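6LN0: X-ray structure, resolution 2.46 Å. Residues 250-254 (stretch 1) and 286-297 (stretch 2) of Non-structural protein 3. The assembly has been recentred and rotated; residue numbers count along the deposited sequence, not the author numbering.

Stretch 1, residues 250-254: LMHLK
Stretch 2 286-297: EYLNGNPNRFVA

A single side-chain-to-backbone hydrogen bond joins the two stretches: Tyr 287 OH donates to Met 251 O at 3.0 Å, so the phenol finds a polar partner on the strand among mainly apolar side-chain contacts. Residues 250-253 form an extended strand (phi/psi -80/114 at Met 251 and -100/107 at Leu 253). Stretch 2 leaves a helix through a type I turn, Tyr 287 to Gly 290, closed as a Schellman motif by Asn 291 N to Glu 286 O (3.0 Å) and Gly 290 N to Tyr 287 O (3.1 Å). Gly 290, at phi/psi 114/2, takes angles at which a CB would jam against the preceding carbonyl. Residues 293-297 are helical, and the helix continues later in the chain. CA atoms of Met 251 and Leu 288 lie 6.1 Å apart, those of Leu 253 and Pro 292 8.0 Å. Strand alternation points Met 251 and Leu 253 toward stretch 2 and His 252 away. Met 251 (t, p, p) curls its CE to 3.1 Å from Leu 288 O, while its CB meets Leu 288 CD2 (m, t) at 4.0 Å and its CG meets Tyr 287 CE1 at 4.1 Å. Tyr 287 (chi1 t, chi2 -84°) presents its ring edge to Leu 253 CD1. Leu 253 (t, p) also places CD1 4.2 Å from Pro 292 CB and 4.1 Å from Val 296 CG2 (chi1 t), extending the apolar contact to the second helix.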

# COMPACT_ATOMS: atom_id res chain seq x y z
N LEU A 250 13.12 -37.87 6.13
CA LEU A 250 12.89 -36.44 6.14
C LEU A 250 11.55 -36.09 5.49
O LEU A 250 11.06 -36.82 4.62
CB LEU A 250 14.02 -35.69 5.42
CG LEU A 250 14.40 -36.13 4.01
CD1 LEU A 250 13.47 -35.49 3.00
CD2 LEU A 250 15.83 -35.72 3.72
N MET A 251 10.97 -34.96 5.89
CA MET A 251 9.76 -34.45 5.24
C MET A 251 10.16 -33.74 3.95
O MET A 251 10.86 -32.73 3.98
CB MET A 251 9.00 -33.53 6.19
CG MET A 251 7.64 -33.08 5.66
SD MET A 251 6.34 -34.34 5.70
CE MET A 251 5.83 -34.27 7.41
N HIS A 252 9.74 -34.29 2.81
CA HIS A 252 10.17 -33.85 1.49
C HIS A 252 9.10 -32.99 0.84
O HIS A 252 7.91 -33.20 1.03
CB HIS A 252 10.47 -35.04 0.58
CG HIS A 252 10.75 -34.67 -0.84
ND1 HIS A 252 11.93 -34.06 -1.23
CD2 HIS A 252 10.03 -34.83 -1.97
CE1 HIS A 252 11.91 -33.85 -2.54
NE2 HIS A 252 10.76 -34.30 -3.01
N LEU A 253 9.54 -32.04 0.03
CA LEU A 253 8.63 -31.14 -0.65
C LEU A 253 8.48 -31.65 -2.08
O LEU A 253 9.40 -31.48 -2.89
CB LEU A 253 9.13 -29.70 -0.62
CG LEU A 253 8.26 -28.65 -1.32
CD1 LEU A 253 7.05 -28.28 -0.47
CD2 LEU A 253 9.07 -27.42 -1.64
N LYS A 254 7.32 -32.24 -2.37
CA LYS A 254 7.05 -32.88 -3.66
C LYS A 254 7.37 -31.94 -4.82
O LYS A 254 7.04 -30.75 -4.78
CB LYS A 254 5.58 -33.32 -3.73
CG LYS A 254 5.17 -34.01 -5.05
CD LYS A 254 3.83 -34.78 -4.94
CE LYS A 254 3.99 -36.15 -4.25
NZ LYS A 254 2.82 -37.07 -4.41
N GLU A 286 5.71 -25.94 11.37
CA GLU A 286 4.54 -26.16 10.52
C GLU A 286 4.89 -27.09 9.36
O GLU A 286 4.25 -28.13 9.17
CB GLU A 286 3.99 -24.84 9.99
CG GLU A 286 3.18 -24.10 11.01
CD GLU A 286 2.62 -22.78 10.51
OE1 GLU A 286 2.44 -22.60 9.28
OE2 GLU A 286 2.35 -21.91 11.37
N TYR A 287 5.90 -26.71 8.58
CA TYR A 287 6.32 -27.54 7.45
C TYR A 287 6.53 -28.99 7.88
O TYR A 287 6.04 -29.92 7.22
CB TYR A 287 7.60 -26.96 6.85
CG TYR A 287 8.28 -27.81 5.79
CD1 TYR A 287 9.16 -28.84 6.13
CD2 TYR A 287 8.09 -27.55 4.44
CE1 TYR A 287 9.78 -29.60 5.16
CE2 TYR A 287 8.72 -28.31 3.47
CZ TYR A 287 9.56 -29.32 3.84
OH TYR A 287 10.17 -30.06 2.85
N LEU A 288 7.25 -29.20 8.98
CA LEU A 288 7.54 -30.57 9.40
C LEU A 288 6.29 -31.34 9.81
O LEU A 288 6.37 -32.56 9.98
CB LEU A 288 8.54 -30.57 10.56
CG LEU A 288 10.02 -30.39 10.24
CD1 LEU A 288 10.86 -30.56 11.51
CD2 LEU A 288 10.50 -31.34 9.14
N ASN A 289 5.16 -30.66 9.96
CA ASN A 289 3.91 -31.30 10.34
C ASN A 289 2.87 -31.32 9.23
O ASN A 289 1.75 -31.79 9.46
CB ASN A 289 3.33 -30.62 11.59
CG ASN A 289 4.07 -31.01 12.86
OD1 ASN A 289 4.99 -31.83 12.82
ND2 ASN A 289 3.67 -30.43 13.97
N GLY A 290 3.19 -30.81 8.04
CA GLY A 290 2.29 -30.87 6.91
C GLY A 290 1.76 -29.54 6.41
O GLY A 290 0.94 -29.54 5.48
N ASN A 291 2.18 -28.40 7.00
CA ASN A 291 1.81 -27.06 6.54
C ASN A 291 2.99 -26.37 5.90
O ASN A 291 3.55 -25.42 6.48
CB ASN A 291 1.31 -26.16 7.67
CG ASN A 291 0.23 -26.78 8.48
OD1 ASN A 291 0.02 -27.99 8.42
ND2 ASN A 291 -0.49 -25.94 9.25
N PRO A 292 3.39 -26.76 4.69
CA PRO A 292 4.59 -26.17 4.09
C PRO A 292 4.42 -24.72 3.66
O PRO A 292 5.40 -24.11 3.21
CB PRO A 292 4.83 -27.08 2.89
CG PRO A 292 3.44 -27.49 2.48
CD PRO A 292 2.61 -27.56 3.73
N ASN A 293 3.24 -24.14 3.78
CA ASN A 293 2.94 -22.94 3.01
C ASN A 293 3.76 -21.74 3.48
O ASN A 293 4.41 -21.08 2.66
CB ASN A 293 1.44 -22.64 3.09
CG ASN A 293 0.66 -23.45 2.08
OD1 ASN A 293 0.98 -24.60 1.80
ND2 ASN A 293 -0.38 -22.84 1.51
N ARG A 294 3.76 -21.46 4.77
CA ARG A 294 4.45 -20.26 5.22
C ARG A 294 5.96 -20.38 5.03
O ARG A 294 6.60 -19.49 4.46
CB ARG A 294 4.08 -19.97 6.67
CG ARG A 294 2.63 -19.48 6.78
CD ARG A 294 2.08 -19.52 8.20
NE ARG A 294 2.49 -18.34 8.95
CZ ARG A 294 3.04 -18.36 10.17
NH1 ARG A 294 3.22 -19.51 10.81
NH2 ARG A 294 3.40 -17.22 10.76
N PHE A 295 6.53 -21.51 5.47
CA PHE A 295 7.97 -21.72 5.40
C PHE A 295 8.48 -21.61 3.97
O PHE A 295 9.50 -20.96 3.72
CB PHE A 295 8.30 -23.09 5.99
CG PHE A 295 9.76 -23.37 6.14
CD1 PHE A 295 10.58 -22.49 6.83
CD2 PHE A 295 10.30 -24.54 5.64
CE1 PHE A 295 11.93 -22.76 7.00
CE2 PHE A 295 11.66 -24.84 5.82
CZ PHE A 295 12.47 -23.95 6.50
N VAL A 296 7.78 -22.22 3.02
CA VAL A 296 8.19 -22.17 1.62
C VAL A 296 8.05 -20.77 1.06
O VAL A 296 8.89 -20.31 0.28
CB VAL A 296 7.37 -23.19 0.80
CG1 VAL A 296 7.64 -22.99 -0.66
CG2 VAL A 296 7.75 -24.63 1.20
N ALA A 297 6.95 -20.09 1.40
CA ALA A 297 6.76 -18.72 0.94
C ALA A 297 7.87 -17.81 1.47
O ALA A 297 8.42 -16.98 0.75
CB ALA A 297 5.39 -18.20 1.36